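Long-range contact in amino acid amide racemase (Ochrobactrum anthropi, PDB 6GIO), which is a pyridoxal-5'-phosphate-binding protein of the class-III aminotransferase family, built as a dimer: residues C[205-217]-C[387-399]. Residues are numbered along the deposited sequence; the frame is centred on the assembly and turned at random.
Sequences EPILSDGGLVVPP and TYVGLNANVLEFM. With PLP (pyridoxal-5'-phosphate), chain G.
Gly390 N donates to Asp210 O at 2.9 Å and Leu391 N to Gly211 O at 3.2 Å, two consecutive amides reaching two consecutive carbonyls. Both donors stand well above the carbonyl planes, and the second bond is strongly bent at its acceptor, with a C=O...N angle of 112°. Asp210 O also accepts from His152, while a CA-H...O contact from Gly390 to Gly211 O adds to the grip. The backbones come closest at Gly212 and Gly390, 3.7 Å between their CA atoms; both hold backbone angles, with positive phi, that would press a CB against the preceding carbonyl oxygen. The turn at 209-213 is drawn tight by Ser209 O, which takes the amides of both Gly212 and Leu213; a G1 bulge pairs Leu213 and Val214 with Leu208. On its cofactor side, Glu205 OE2 receives Ser209 OG at 2.6 Å as well as Ser209 N, and lies 3.5 Å from C2A of pyridoxal-5'-phosphate.

Packing centres on Val389, whose CG2, set between backbone N and carbonyl carbon, meets Leu213 CD1 at 3.9 Å. Leu213 CD1 also lies against the extended chain of Glu397, whose OE1 forms a salt bridge with Lys241 of the cofactor pocket. Val395 covers Gly212, and Leu391 CG rests on Gly211 O.

The contact thus joins the cofactor-side loop between strand 199-204 and helix 220-229 to the hairpin of strands 384-389 and 395-398, flanked by strand 352-357 and, over Tyr388, helix 369-382.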
# COMPACT_ATOMS: atom_id res chain seq x y z
N GLU C 205 -9.26 17.89 5.14
CA GLU C 205 -8.42 17.69 6.31
C GLU C 205 -8.94 18.61 7.45
O GLU C 205 -9.01 19.83 7.28
CB GLU C 205 -6.96 18.09 6.03
CG GLU C 205 -6.22 17.29 4.97
CD GLU C 205 -4.72 17.58 5.00
OE1 GLU C 205 -4.15 18.06 4.03
OE2 GLU C 205 -4.08 17.33 6.02
N PRO C 206 -9.26 18.03 8.62
CA PRO C 206 -9.75 18.84 9.76
C PRO C 206 -8.68 19.67 10.45
O PRO C 206 -9.01 20.61 11.15
CB PRO C 206 -10.36 17.82 10.70
CG PRO C 206 -9.65 16.53 10.40
CD PRO C 206 -9.21 16.59 8.95
N ILE C 207 -7.43 19.34 10.23
CA ILE C 207 -6.29 20.23 10.46
C ILE C 207 -5.45 20.02 9.25
O ILE C 207 -5.21 18.88 8.85
CB ILE C 207 -5.46 19.83 11.71
CG1 ILE C 207 -6.36 19.93 12.94
CG2 ILE C 207 -4.23 20.72 11.84
CD1 ILE C 207 -5.78 19.36 14.21
N LEU C 208 -5.01 21.09 8.61
CA LEU C 208 -4.26 20.96 7.39
C LEU C 208 -2.85 20.58 7.82
O LEU C 208 -2.20 21.39 8.45
CB LEU C 208 -4.26 22.28 6.65
CG LEU C 208 -3.62 22.31 5.26
CD1 LEU C 208 -4.60 21.78 4.24
CD2 LEU C 208 -3.17 23.71 4.91
N SER C 209 -2.41 19.40 7.43
CA SER C 209 -1.24 18.71 7.99
C SER C 209 0.06 19.21 7.37
O SER C 209 0.68 20.13 7.91
CB SER C 209 -1.37 17.20 7.78
OG SER C 209 -1.58 16.87 6.40
N ASP C 210 0.46 18.63 6.24
CA ASP C 210 1.67 19.07 5.57
C ASP C 210 1.59 20.51 5.09
O ASP C 210 2.61 21.14 4.83
CB ASP C 210 2.04 18.15 4.42
CG ASP C 210 2.97 17.07 4.87
OD1 ASP C 210 4.21 17.33 4.98
OD2 ASP C 210 2.46 15.97 5.14
N GLY C 211 0.38 21.05 5.00
CA GLY C 211 0.21 22.46 4.70
C GLY C 211 0.70 23.43 5.76
O GLY C 211 0.94 24.60 5.46
N GLY C 212 0.87 22.95 6.99
CA GLY C 212 1.40 23.75 8.10
C GLY C 212 0.72 23.59 9.45
O GLY C 212 0.81 24.49 10.28
N LEU C 213 0.08 22.45 9.68
CA LEU C 213 -0.69 22.21 10.91
C LEU C 213 -1.62 23.38 11.23
O LEU C 213 -1.63 23.96 12.35
CB LEU C 213 0.26 21.84 12.04
CG LEU C 213 0.83 20.42 11.89
CD1 LEU C 213 2.19 20.27 12.56
CD2 LEU C 213 -0.16 19.40 12.44
N VAL C 214 -2.41 23.73 10.22
CA VAL C 214 -3.33 24.83 10.31
C VAL C 214 -4.69 24.39 10.83
O VAL C 214 -5.37 23.60 10.19
CB VAL C 214 -3.50 25.49 8.92
CG1 VAL C 214 -4.50 26.64 8.97
CG2 VAL C 214 -2.16 26.00 8.42
N VAL C 215 -5.10 24.92 11.97
CA VAL C 215 -6.45 24.69 12.46
C VAL C 215 -7.34 25.75 11.84
O VAL C 215 -7.10 26.96 12.00
CB VAL C 215 -6.57 24.82 13.98
CG1 VAL C 215 -8.01 24.52 14.46
CG2 VAL C 215 -5.60 23.88 14.68
N PRO C 216 -8.41 25.32 11.16
CA PRO C 216 -9.25 26.32 10.55
C PRO C 216 -9.92 27.23 11.59
O PRO C 216 -10.02 26.84 12.76
CB PRO C 216 -10.30 25.49 9.81
CG PRO C 216 -10.43 24.26 10.63
CD PRO C 216 -9.01 23.98 11.09
N PRO C 217 -10.42 28.41 11.14
CA PRO C 217 -11.27 29.26 11.95
C PRO C 217 -12.54 28.52 12.32
O PRO C 217 -13.06 27.78 11.51
CB PRO C 217 -11.65 30.42 11.00
CG PRO C 217 -10.82 30.26 9.78
CD PRO C 217 -10.41 28.83 9.73
N THR C 387 10.47 16.84 12.96
CA THR C 387 10.48 17.18 11.52
C THR C 387 9.95 18.57 11.32
O THR C 387 9.59 19.23 12.28
CB THR C 387 9.62 16.20 10.72
OG1 THR C 387 8.26 16.30 11.15
CG2 THR C 387 10.10 14.78 10.93
N TYR C 388 9.90 19.03 10.07
CA TYR C 388 9.10 20.20 9.75
C TYR C 388 8.14 20.00 8.58
O TYR C 388 8.34 19.15 7.71
CB TYR C 388 9.96 21.42 9.47
CG TYR C 388 10.96 21.24 8.37
CD1 TYR C 388 10.63 21.42 7.04
CD2 TYR C 388 12.27 20.90 8.68
CE1 TYR C 388 11.58 21.27 6.04
CE2 TYR C 388 13.21 20.76 7.71
CZ TYR C 388 12.88 20.94 6.39
OH TYR C 388 13.89 20.78 5.48
N VAL C 389 7.11 20.82 8.57
CA VAL C 389 6.11 20.79 7.53
C VAL C 389 5.83 22.21 7.09
O VAL C 389 6.55 23.14 7.47
CB VAL C 389 4.82 20.10 8.04
CG1 VAL C 389 5.14 18.65 8.37
CG2 VAL C 389 4.19 20.83 9.22
N GLY C 390 4.85 22.36 6.20
CA GLY C 390 4.31 23.68 5.87
C GLY C 390 4.58 24.07 4.44
O GLY C 390 5.56 23.68 3.85
N LEU C 391 3.71 24.88 3.87
CA LEU C 391 3.92 25.35 2.51
C LEU C 391 5.20 26.20 2.39
O LEU C 391 5.70 26.36 1.30
CB LEU C 391 2.70 26.15 2.03
CG LEU C 391 1.37 25.37 2.04
CD1 LEU C 391 0.18 26.24 1.66
CD2 LEU C 391 1.41 24.14 1.15
N ASN C 392 5.72 26.73 3.52
CA ASN C 392 6.97 27.47 3.52
C ASN C 392 8.14 26.75 4.22
O ASN C 392 9.16 27.36 4.48
CB ASN C 392 6.72 28.86 4.11
CG ASN C 392 5.68 29.65 3.30
OD1 ASN C 392 5.98 30.07 2.20
ND2 ASN C 392 4.48 29.83 3.84
N ALA C 393 8.00 25.45 4.51
CA ALA C 393 9.10 24.69 5.08
C ALA C 393 9.65 25.25 6.42
O ALA C 393 10.87 25.22 6.68
CB ALA C 393 10.23 24.59 4.08
N ASN C 394 8.74 25.76 7.25
CA ASN C 394 9.11 26.51 8.44
C ASN C 394 8.29 26.15 9.71
O ASN C 394 8.38 26.86 10.70
CB ASN C 394 8.90 27.98 8.13
CG ASN C 394 7.45 28.33 8.05
OD1 ASN C 394 6.70 27.71 7.26
ND2 ASN C 394 7.01 29.30 8.86
N VAL C 395 7.46 25.11 9.66
CA VAL C 395 6.65 24.70 10.81
C VAL C 395 7.25 23.41 11.39
O VAL C 395 7.19 22.35 10.73
CB VAL C 395 5.16 24.43 10.44
CG1 VAL C 395 4.35 24.20 11.70
CG2 VAL C 395 4.53 25.56 9.68
N LEU C 396 7.83 23.48 12.59
CA LEU C 396 8.27 22.32 13.31
C LEU C 396 7.03 21.50 13.61
O LEU C 396 6.03 22.04 14.08
CB LEU C 396 8.98 22.68 14.61
CG LEU C 396 10.20 23.60 14.52
CD1 LEU C 396 10.78 23.78 15.89
CD2 LEU C 396 11.21 23.09 13.53
N GLU C 397 7.11 20.20 13.34
CA GLU C 397 6.02 19.26 13.59
C GLU C 397 6.33 18.34 14.79
O GLU C 397 7.43 17.74 14.87
CB GLU C 397 5.79 18.36 12.35
CG GLU C 397 4.82 17.22 12.64
CD GLU C 397 4.35 16.50 11.39
OE1 GLU C 397 4.85 15.42 11.08
OE2 GLU C 397 3.45 17.01 10.75
N PHE C 398 5.38 18.25 15.71
CA PHE C 398 5.46 17.36 16.88
C PHE C 398 4.23 16.46 16.88
O PHE C 398 3.09 16.92 17.11
CB PHE C 398 5.59 18.14 18.19
CG PHE C 398 6.81 19.03 18.24
CD1 PHE C 398 8.07 18.49 18.39
CD2 PHE C 398 6.70 20.38 18.06
CE1 PHE C 398 9.22 19.29 18.38
CE2 PHE C 398 7.84 21.19 18.06
CZ PHE C 398 9.11 20.64 18.23
N MET C 399 4.48 15.19 16.58
CA MET C 399 3.44 14.16 16.51
C MET C 399 3.89 12.99 17.36
O MET C 399 4.05 11.90 16.86
CB MET C 399 3.30 13.70 15.04
CG MET C 399 2.71 14.79 14.15
SD MET C 399 0.92 14.93 14.38
CE MET C 399 0.35 13.41 13.65
N1 PLP G . -3.77 11.95 4.07
C2 PLP G . -3.23 12.68 5.07
C2A PLP G . -3.96 13.80 5.75
C3 PLP G . -1.84 12.42 5.53
O3 PLP G . -1.31 13.16 6.51
C4 PLP G . -1.05 11.33 4.92
C4A PLP G . 0.34 11.05 5.39
C5 PLP G . -1.76 10.57 3.83
C6 PLP G . -3.08 10.94 3.48
C5A PLP G . -1.04 9.46 3.09
O4P PLP G . -0.50 8.43 3.93
P PLP G . 0.69 7.49 3.42
O1P PLP G . 0.56 6.31 4.33
O2P PLP G . 1.98 8.26 3.62
O3P PLP G . 0.35 7.15 1.97